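Local coordinates for protein putative oxidoreductase FAD-binding subunit (PDB 4ZOH) that probably serves as the FAD-carrying, electron-transferring subunit of a molybdopterin-dependent oxidoreductase of the CO dehydrogenase type, at residues Ser84-Gly96 and Val166-Lys178. Sequence-based numbering, arbitrary orientation.
With FAD (flavin-adenine dinucleotide), chain H.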
ATOM      1  N   SER B  84      30.888   7.820  40.543  1.00 33.86           N
ATOM      2  CA  SER B  84      32.054   8.330  41.341  1.00 36.01           C
ATOM      3  C   SER B  84      33.125   7.294  41.780  1.00 33.39           C
ATOM      4  O   SER B  84      33.775   7.473  42.800  1.00 35.76           O
ATOM      5  CB  SER B  84      31.551   9.180  42.530  1.00 34.01           C
ATOM      6  OG  SER B  84      30.850  10.324  42.026  1.00 36.17           O
ATOM      7  N   ILE B  85      33.301   6.207  41.032  1.00 31.62           N
ATOM      8  CA  ILE B  85      34.447   5.358  41.273  1.00 30.69           C
ATOM      9  C   ILE B  85      35.642   5.991  40.579  1.00 36.38           C
ATOM     10  O   ILE B  85      35.560   6.274  39.334  1.00 34.04           O
ATOM     11  CB  ILE B  85      34.252   3.947  40.759  1.00 34.01           C
ATOM     12  CG1 ILE B  85      32.896   3.400  41.279  1.00 33.33           C
ATOM     13  CG2 ILE B  85      35.487   3.067  41.093  1.00 29.88           C
ATOM     14  CD1 ILE B  85      32.680   1.942  40.927  1.00 30.98           C
ATOM     15  N   PRO B  86      36.738   6.267  41.357  1.00 31.85           N
ATOM     16  CA  PRO B  86      37.921   6.891  40.799  1.00 29.59           C
ATOM     17  C   PRO B  86      38.431   6.100  39.602  1.00 29.20           C
ATOM     18  O   PRO B  86      38.484   4.884  39.676  1.00 28.10           O
ATOM     19  CB  PRO B  86      38.912   6.838  41.982  1.00 29.67           C
ATOM     20  CG  PRO B  86      38.022   7.049  43.181  1.00 27.67           C
ATOM     21  CD  PRO B  86      36.799   6.214  42.839  1.00 29.29           C
ATOM     22  N   LEU B  87      38.792   6.813  38.522  1.00 27.89           N
ATOM     23  CA  LEU B  87      39.205   6.217  37.194  1.00 29.38           C
ATOM     24  C   LEU B  87      38.101   5.440  36.403  1.00 29.12           C
ATOM     25  O   LEU B  87      37.896   5.681  35.208  1.00 28.19           O
ATOM     26  CB  LEU B  87      40.477   5.352  37.298  1.00 24.32           C
ATOM     27  CG  LEU B  87      40.994   4.807  35.988  1.00 24.85           C
ATOM     28  CD1 LEU B  87      41.427   5.913  35.028  1.00 24.83           C
ATOM     29  CD2 LEU B  87      42.136   3.829  36.177  1.00 26.92           C
ATOM     30  N   LEU B  88      37.480   4.481  37.074  1.00 25.84           N
ATOM     31  CA  LEU B  88      36.575   3.545  36.454  1.00 30.22           C
ATOM     32  C   LEU B  88      35.319   4.243  35.862  1.00 25.72           C
ATOM     33  O   LEU B  88      34.943   3.977  34.731  1.00 25.64           O
ATOM     34  CB  LEU B  88      36.200   2.401  37.440  1.00 30.71           C
ATOM     35  CG  LEU B  88      35.451   1.243  36.706  1.00 34.91           C
ATOM     36  CD1 LEU B  88      36.394   0.663  35.655  1.00 32.26           C
ATOM     37  CD2 LEU B  88      34.935   0.118  37.615  1.00 27.09           C
ATOM     38  N   SER B  89      34.710   5.129  36.634  1.00 23.16           N
ATOM     39  CA  SER B  89      33.565   5.896  36.160  1.00 28.52           C
ATOM     40  C   SER B  89      33.874   6.734  34.949  1.00 32.70           C
ATOM     41  O   SER B  89      33.087   6.766  33.989  1.00 26.60           O
ATOM     42  CB  SER B  89      32.998   6.766  37.244  1.00 24.37           C
ATOM     43  OG  SER B  89      32.482   5.936  38.269  1.00 25.01           O
ATOM     44  N   GLU B  90      35.005   7.437  34.996  1.00 29.56           N
ATOM     45  CA  GLU B  90      35.369   8.230  33.840  1.00 27.47           C
ATOM     46  C   GLU B  90      35.656   7.326  32.607  1.00 25.48           C
ATOM     47  O   GLU B  90      35.265   7.667  31.498  1.00 26.71           O
ATOM     48  CB  GLU B  90      36.533   9.121  34.167  1.00 31.57           C
ATOM     49  CG  GLU B  90      37.095   9.908  32.988  1.00 36.32           C
ATOM     50  CD  GLU B  90      38.290  10.736  33.404  1.00 36.35           C
ATOM     51  OE1 GLU B  90      38.199  11.341  34.489  1.00 38.21           O
ATOM     52  OE2 GLU B  90      39.301  10.758  32.679  1.00 35.13           O
ATOM     53  N   THR B  91      36.297   6.181  32.818  1.00 25.56           N
ATOM     54  CA  THR B  91      36.578   5.241  31.757  1.00 26.87           C
ATOM     55  C   THR B  91      35.261   4.741  31.120  1.00 28.23           C
ATOM     56  O   THR B  91      35.165   4.726  29.904  1.00 27.48           O
ATOM     57  CB  THR B  91      37.369   4.020  32.276  1.00 26.95           C
ATOM     58  OG1 THR B  91      38.580   4.506  32.836  1.00 30.46           O
ATOM     59  CG2 THR B  91      37.725   3.049  31.146  1.00 21.94           C
ATOM     60  N   ALA B  92      34.287   4.332  31.944  1.00 27.04           N
ATOM     61  CA  ALA B  92      32.951   3.868  31.447  1.00 27.33           C
ATOM     62  C   ALA B  92      32.293   4.916  30.559  1.00 29.59           C
ATOM     63  O   ALA B  92      31.722   4.548  29.531  1.00 31.79           O
ATOM     64  CB  ALA B  92      32.037   3.535  32.605  1.00 23.61           C
ATOM     65  N   SER B  93      32.414   6.206  30.959  1.00 26.47           N
ATOM     66  CA  SER B  93      31.955   7.393  30.209  1.00 26.26           C
ATOM     67  C   SER B  93      32.405   7.474  28.768  1.00 24.56           C
ATOM     68  O   SER B  93      31.786   8.172  27.937  1.00 23.25           O
ATOM     69  CB  SER B  93      32.489   8.661  30.899  1.00 27.32           C
ATOM     70  OG  SER B  93      31.714   8.908  32.070  1.00 40.49           O
ATOM     71  N   ASN B  94      33.598   6.967  28.528  1.00 22.51           N
ATOM     72  CA  ASN B  94      34.181   6.995  27.200  1.00 25.79           C
ATOM     73  C   ASN B  94      33.682   5.892  26.278  1.00 23.59           C
ATOM     74  O   ASN B  94      33.967   5.929  25.106  1.00 25.28           O
ATOM     75  CB  ASN B  94      35.712   6.810  27.317  1.00 28.14           C
ATOM     76  CG  ASN B  94      36.399   8.084  27.714  1.00 29.98           C
ATOM     77  OD1 ASN B  94      36.796   8.865  26.845  1.00 32.58           O
ATOM     78  ND2 ASN B  94      36.501   8.327  29.026  1.00 22.86           N
ATOM     79  N   ILE B  95      33.023   4.877  26.811  1.00 26.49           N
ATOM     80  CA  ILE B  95      32.669   3.708  25.993  1.00 25.57           C
ATOM     81  C   ILE B  95      31.653   4.094  24.911  1.00 26.56           C
ATOM     82  O   ILE B  95      30.715   4.867  25.169  1.00 24.98           O
ATOM     83  CB  ILE B  95      32.125   2.550  26.843  1.00 25.15           C
ATOM     84  CG1 ILE B  95      33.239   1.983  27.698  1.00 24.57           C
ATOM     85  CG2 ILE B  95      31.547   1.438  25.945  1.00 19.94           C
ATOM     86  CD1 ILE B  95      32.740   1.012  28.795  1.00 26.00           C
ATOM     87  N   GLY B  96      31.883   3.633  23.691  1.00 25.87           N
ATOM     88  CA  GLY B  96      30.885   3.878  22.616  1.00 24.77           C
ATOM     89  C   GLY B  96      30.098   5.182  22.585  1.00 24.53           C
ATOM     90  O   GLY B  96      30.685   6.273  22.548  1.00 25.88           O
ATOM     91  N   VAL B 166      37.181  -3.752  42.866  1.00 38.62           N
ATOM     92  CA  VAL B 166      38.295  -2.814  42.722  1.00 35.44           C
ATOM     93  C   VAL B 166      38.505  -2.122  44.089  1.00 39.55           C
ATOM     94  O   VAL B 166      37.535  -1.936  44.840  1.00 37.80           O
ATOM     95  CB  VAL B 166      38.020  -1.738  41.618  1.00 33.02           C
ATOM     96  CG1 VAL B 166      38.029  -2.361  40.203  1.00 35.66           C
ATOM     97  CG2 VAL B 166      36.768  -0.908  41.898  1.00 30.13           C
ATOM     98  N   PRO B 167      39.758  -1.708  44.410  1.00 38.59           N
ATOM     99  CA  PRO B 167      39.977  -0.894  45.616  1.00 35.24           C
ATOM    100  C   PRO B 167      39.262   0.449  45.449  1.00 37.25           C
ATOM    101  O   PRO B 167      38.910   0.839  44.320  1.00 37.28           O
ATOM    102  CB  PRO B 167      41.506  -0.691  45.627  1.00 36.22           C
ATOM    103  CG  PRO B 167      42.047  -1.822  44.796  1.00 40.19           C
ATOM    104  CD  PRO B 167      41.021  -2.004  43.700  1.00 41.40           C
ATOM    105  N   THR B 168      39.076   1.188  46.537  1.00 36.32           N
ATOM    106  CA  THR B 168      38.329   2.447  46.475  1.00 35.13           C
ATOM    107  C   THR B 168      39.094   3.692  46.050  1.00 35.43           C
ATOM    108  O   THR B 168      38.473   4.723  45.740  1.00 30.69           O
ATOM    109  CB  THR B 168      37.626   2.768  47.792  1.00 35.38           C
ATOM    110  OG1 THR B 168      38.554   2.575  48.842  1.00 34.55           O
ATOM    111  CG2 THR B 168      36.498   1.832  47.979  1.00 34.29           C
ATOM    112  N   PHE B 169      40.433   3.595  46.053  1.00 36.79           N
ATOM    113  CA  PHE B 169      41.367   4.679  45.632  1.00 31.78           C
ATOM    114  C   PHE B 169      41.022   6.062  46.119  1.00 31.01           C
ATOM    115  O   PHE B 169      41.118   7.020  45.334  1.00 33.09           O
ATOM    116  CB  PHE B 169      41.559   4.692  44.111  1.00 30.20           C
ATOM    117  CG  PHE B 169      42.092   3.407  43.571  1.00 32.32           C
ATOM    118  CD1 PHE B 169      43.456   3.127  43.641  1.00 30.98           C
ATOM    119  CD2 PHE B 169      41.233   2.478  42.995  1.00 31.39           C
ATOM    120  CE1 PHE B 169      43.936   1.920  43.166  1.00 30.42           C
ATOM    121  CE2 PHE B 169      41.701   1.285  42.487  1.00 30.51           C
ATOM    122  CZ  PHE B 169      43.058   1.003  42.587  1.00 34.80           C
ATOM    123  N   GLU B 170      40.651   6.199  47.394  1.00 30.82           N
ATOM    124  CA  GLU B 170      40.321   7.530  47.939  1.00 39.41           C
ATOM    125  C   GLU B 170      41.536   8.467  47.968  1.00 36.47           C
ATOM    126  O   GLU B 170      42.636   8.034  48.266  1.00 35.84           O
ATOM    127  CB  GLU B 170      39.733   7.402  49.342  1.00 47.10           C
ATOM    128  CG  GLU B 170      38.297   6.894  49.327  1.00 52.55           C
ATOM    129  CD  GLU B 170      37.814   6.444  50.690  1.00 62.78           C
ATOM    130  OE1 GLU B 170      38.052   7.193  51.667  1.00 73.17           O
ATOM    131  OE2 GLU B 170      37.201   5.345  50.790  1.00 65.03           O
ATOM    132  N   GLY B 171      41.309   9.746  47.690  1.00 38.59           N
ATOM    133  CA  GLY B 171      42.394  10.716  47.491  1.00 38.59           C
ATOM    134  C   GLY B 171      43.313  10.525  46.252  1.00 41.03           C
ATOM    135  O   GLY B 171      44.266  11.327  46.052  1.00 32.83           O
ATOM    136  N   TYR B 172      43.053   9.493  45.422  1.00 33.15           N
ATOM    137  CA  TYR B 172      43.848   9.305  44.224  1.00 33.74           C
ATOM    138  C   TYR B 172      43.456  10.290  43.157  1.00 33.87           C
ATOM    139  O   TYR B 172      42.326  10.739  43.149  1.00 32.79           O
ATOM    140  CB  TYR B 172      43.726   7.918  43.650  1.00 30.47           C
ATOM    141  CG  TYR B 172      44.620   6.913  44.254  1.00 31.35           C
ATOM    142  CD1 TYR B 172      44.475   6.539  45.598  1.00 30.80           C
ATOM    143  CD2 TYR B 172      45.574   6.276  43.473  1.00 28.18           C
ATOM    144  CE1 TYR B 172      45.296   5.556  46.151  1.00 29.27           C
ATOM    145  CE2 TYR B 172      46.363   5.278  43.985  1.00 27.51           C
ATOM    146  CZ  TYR B 172      46.235   4.936  45.335  1.00 30.84           C
ATOM    147  OH  TYR B 172      47.068   3.961  45.861  1.00 29.97           O
ATOM    148  N   LYS B 173      44.407  10.625  42.278  1.00 34.30           N
ATOM    149  CA  LYS B 173      44.128  11.439  41.093  1.00 35.94           C
ATOM    150  C   LYS B 173      44.077  10.461  39.913  1.00 33.45           C
ATOM    151  O   LYS B 173      44.611   9.385  40.020  1.00 33.98           O
ATOM    152  CB  LYS B 173      45.207  12.517  40.890  1.00 38.89           C
ATOM    153  CG  LYS B 173      45.541  13.378  42.139  1.00 39.30           C
ATOM    154  CD  LYS B 173      44.601  14.543  42.371  1.00 48.54           C
ATOM    155  CE  LYS B 173      45.292  15.859  42.015  1.00 58.16           C
ATOM    156  NZ  LYS B 173      44.481  16.755  41.120  1.00 47.93           N
ATOM    157  N   PHE B 174      43.430  10.814  38.798  1.00 29.63           N
ATOM    158  CA  PHE B 174      43.183   9.815  37.714  1.00 28.83           C
ATOM    159  C   PHE B 174      42.881  10.532  36.413  1.00 28.92           C
ATOM    160  O   PHE B 174      42.532  11.739  36.399  1.00 27.48           O
ATOM    161  CB  PHE B 174      42.071   8.778  38.061  1.00 28.99           C
ATOM    162  CG  PHE B 174      40.760   9.408  38.471  1.00 30.05           C
ATOM    163  CD1 PHE B 174      39.791   9.765  37.507  1.00 31.61           C
ATOM    164  CD2 PHE B 174      40.492   9.660  39.813  1.00 29.98           C
ATOM    165  CE1 PHE B 174      38.603  10.390  37.894  1.00 29.32           C
ATOM    166  CE2 PHE B 174      39.299  10.292  40.204  1.00 31.98           C
ATOM    167  CZ  PHE B 174      38.359  10.666  39.244  1.00 28.00           C
ATOM    168  N   SER B 175      43.060   9.800  35.329  1.00 28.39           N
ATOM    169  CA  SER B 175      42.721  10.267  33.979  1.00 27.83           C
ATOM    170  C   SER B 175      42.583   9.049  33.059  1.00 28.29           C
ATOM    171  O   SER B 175      43.375   8.114  33.156  1.00 27.89           O
ATOM    172  CB  SER B 175      43.800  11.203  33.425  1.00 29.83           C
ATOM    173  OG  SER B 175      43.362  11.773  32.199  1.00 37.74           O
ATOM    174  N   TYR B 176      41.538   9.025  32.207  1.00 28.83           N
ATOM    175  CA  TYR B 176      41.500   8.045  31.102  1.00 25.93           C
ATOM    176  C   TYR B 176      41.672   8.857  29.861  1.00 28.45           C
ATOM    177  O   TYR B 176      40.948   9.834  29.676  1.00 30.03           O
ATOM    178  CB  TYR B 176      40.192   7.232  31.075  1.00 27.11           C
ATOM    179  CG  TYR B 176      40.221   6.189  29.978  1.00 27.65           C
ATOM    180  CD1 TYR B 176      41.219   5.225  29.952  1.00 25.72           C
ATOM    181  CD2 TYR B 176      39.243   6.169  28.955  1.00 26.37           C
ATOM    182  CE1 TYR B 176      41.297   4.303  28.938  1.00 26.46           C
ATOM    183  CE2 TYR B 176      39.299   5.205  27.939  1.00 25.72           C
ATOM    184  CZ  TYR B 176      40.334   4.276  27.954  1.00 25.44           C
ATOM    185  OH  TYR B 176      40.460   3.323  26.966  1.00 24.83           O
ATOM    186  N   GLN B 177      42.683   8.523  29.064  1.00 28.56           N
ATOM    187  CA  GLN B 177      42.933   9.192  27.752  1.00 29.84           C
ATOM    188  C   GLN B 177      42.559   8.194  26.651  1.00 27.98           C
ATOM    189  O   GLN B 177      43.039   7.070  26.642  1.00 27.80           O
ATOM    190  CB  GLN B 177      44.419   9.588  27.603  1.00 30.54           C
ATOM    191  CG  GLN B 177      44.896  10.624  28.646  1.00 29.67           C
ATOM    192  CD  GLN B 177      44.270  11.994  28.435  1.00 29.32           C
ATOM    193  OE1 GLN B 177      44.054  12.428  27.304  1.00 29.02           O
ATOM    194  NE2 GLN B 177      43.979  12.692  29.525  1.00 28.90           N
ATOM    195  N   LYS B 178      41.681   8.607  25.754  1.00 28.33           N
ATOM    196  CA  LYS B 178      41.229   7.732  24.720  1.00 28.80           C
ATOM    197  C   LYS B 178      41.499   8.411  23.412  1.00 25.31           C
ATOM    198  O   LYS B 178      40.948   9.454  23.136  1.00 27.76           O
ATOM    199  CB  LYS B 178      39.735   7.455  24.879  1.00 30.09           C
ATOM    200  CG  LYS B 178      39.239   6.350  23.960  1.00 31.49           C
ATOM    201  CD  LYS B 178      37.760   6.064  24.123  1.00 30.41           C
ATOM    202  CE  LYS B 178      37.344   5.013  23.092  1.00 31.18           C
ATOM    203  NZ  LYS B 178      36.053   4.369  23.397  1.00 28.34           N
TER
HETATM  204  PA  FAD H 301      26.847  -9.015  25.531  1.00 31.37           P
HETATM  205  O1A FAD H 301      26.958  -8.556  24.117  1.00 26.30           O
HETATM  206  O2A FAD H 301      25.554  -9.387  26.121  1.00 28.95           O
HETATM  207  O5B FAD H 301      27.778 -10.250  25.753  1.00 27.05           O
HETATM  208  C5B FAD H 301      29.144 -10.234  25.235  1.00 27.92           C
HETATM  209  C4B FAD H 301      29.859 -11.652  25.589  1.00 28.75           C
HETATM  210  O4B FAD H 301      29.860 -11.948  27.043  1.00 32.61           O
HETATM  211  C3B FAD H 301      29.016 -12.770  24.986  1.00 30.48           C
HETATM  212  O3B FAD H 301      29.872 -13.772  24.495  1.00 30.11           O
HETATM  213  C2B FAD H 301      28.112 -13.267  26.138  1.00 35.21           C
HETATM  214  O2B FAD H 301      27.679 -14.627  26.005  1.00 36.33           O
HETATM  215  C1B FAD H 301      29.029 -13.173  27.309  1.00 33.00           C
HETATM  216  N9A FAD H 301      28.560 -12.667  28.593  1.00 27.97           N
HETATM  217  C8A FAD H 301      27.824 -11.588  28.850  1.00 28.84           C
HETATM  218  N7A FAD H 301      27.706 -11.440  30.190  1.00 28.13           N
HETATM  219  C5A FAD H 301      28.395 -12.451  30.772  1.00 30.32           C
HETATM  220  C6A FAD H 301      28.657 -12.820  32.109  1.00 30.96           C
HETATM  221  N6A FAD H 301      28.161 -12.052  33.075  1.00 28.51           N
HETATM  222  N1A FAD H 301      29.387 -13.921  32.367  1.00 31.36           N
HETATM  223  C2A FAD H 301      29.949 -14.658  31.374  1.00 30.10           C
HETATM  224  N3A FAD H 301      29.711 -14.335  30.099  1.00 29.98           N
HETATM  225  C4A FAD H 301      28.944 -13.235  29.764  1.00 29.02           C
HETATM  226  N1  FAD H 301      33.219  -1.168  24.003  1.00 28.74           N
HETATM  227  C2  FAD H 301      34.329  -0.457  24.449  1.00 26.55           C
HETATM  228  O2  FAD H 301      35.015  -0.925  25.335  1.00 23.97           O
HETATM  229  N3  FAD H 301      34.650   0.753  23.913  1.00 25.74           N
HETATM  230  C4  FAD H 301      33.909   1.286  22.912  1.00 26.38           C
HETATM  231  O4  FAD H 301      34.217   2.408  22.495  1.00 24.00           O
HETATM  232  C4X FAD H 301      32.798   0.564  22.424  1.00 25.51           C
HETATM  233  N5  FAD H 301      32.039   1.105  21.410  1.00 25.20           N
HETATM  234  C5X FAD H 301      30.934   0.351  20.913  1.00 26.56           C
HETATM  235  C6  FAD H 301      30.214   0.880  19.847  1.00 24.09           C
HETATM  236  C7  FAD H 301      29.100   0.187  19.348  1.00 24.87           C
HETATM  237  C7M FAD H 301      28.347   0.841  18.169  1.00 21.19           C
HETATM  238  C8  FAD H 301      28.738  -1.057  19.904  1.00 26.15           C
HETATM  239  C8M FAD H 301      27.542  -1.900  19.384  1.00 23.48           C
HETATM  240  C9  FAD H 301      29.497  -1.618  20.948  1.00 26.33           C
HETATM  241  C9A FAD H 301      30.580  -0.901  21.463  1.00 26.77           C
HETATM  242  N10 FAD H 301      31.370  -1.419  22.513  1.00 27.75           N
HETATM  243  C10 FAD H 301      32.462  -0.659  22.974  1.00 26.29           C
HETATM  244  C1' FAD H 301      31.092  -2.709  23.135  1.00 27.23           C
HETATM  245  C2' FAD H 301      30.094  -2.563  24.299  1.00 25.50           C
HETATM  246  O2' FAD H 301      30.791  -1.952  25.405  1.00 30.16           O
HETATM  247  C3' FAD H 301      29.444  -3.916  24.705  1.00 25.92           C
HETATM  248  O3' FAD H 301      28.330  -3.565  25.529  1.00 24.54           O
HETATM  249  C4' FAD H 301      30.372  -4.828  25.491  1.00 28.72           C
HETATM  250  O4' FAD H 301      31.573  -5.000  24.739  1.00 26.39           O
HETATM  251  C5' FAD H 301      29.736  -6.206  25.772  1.00 25.16           C
HETATM  252  O5' FAD H 301      28.890  -6.016  26.937  1.00 27.31           O
HETATM  253  P   FAD H 301      27.375  -6.450  26.887  1.00 30.70           P
HETATM  254  O1P FAD H 301      26.836  -6.391  28.278  1.00 29.68           O
HETATM  255  O2P FAD H 301      26.650  -5.684  25.849  1.00 26.72           O
HETATM  256  O3P FAD H 301      27.597  -7.963  26.489  1.00 28.30           O
HETATM  257  O   HOH W   1      40.987  12.872  32.018  1.00 30.52           O
HETATM  258  O   HOH W   2      38.311  10.678  29.845  1.00 31.81           O
HETATM  259  O   HOH W   3      40.117  13.022  35.425  1.00 34.14           O
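Thr91 and Tyr176 make a tight part of the contact: the methyl CG2 of Thr91 sits over the middle of the phenol ring, 4.0 Å from its centroid, a CH-pi contact. A threonine suits the place because its other branch is polar; with chi1 at -59° OG1 turns back down the helix and donates to Leu87 O at 2.7 Å. Asn94 comes to the ring's edge, its amide plane 78° from the ring, while ND2 bonds back to Glu90 O; the phenol hydroxyl reaches on to Asp118. Leu87 CD1 packs on Ser175 O, and Pro86 CB on Phe169 CB. Helix 88-93, in the FAD-binding part, thus packs against the first strand of the four-stranded antiparallel sheet, consistent with an interface between FAD-binding and C-terminal flavoprotein domains. Lys178, long and extended, brings NZ to Asn94 O and, at 2.8 Å, to FAD O4, which Gly96 N also binds; Asp118 pairs with its charge. The solvent side begins beside the tyrosine ring, at Glu90. Its acidic OE2 accepts a nearly straight bond from Tyr176 N (2.9 Å, 174°), and three waters link the carboxylate to Ser175 OG and the carbonyls of Phe174 and Tyr176, one also accepting from Asn94 ND2. Phe174's flat ring covers Pro86 CA and Leu87 N, with Glu90 OE1 at its edge, 3.6 Å from CE1; with an alanine in place of Phe174, the loop at Pro86 and the N-cap Leu87 would probably lose this cover, and Glu90 its edge contact.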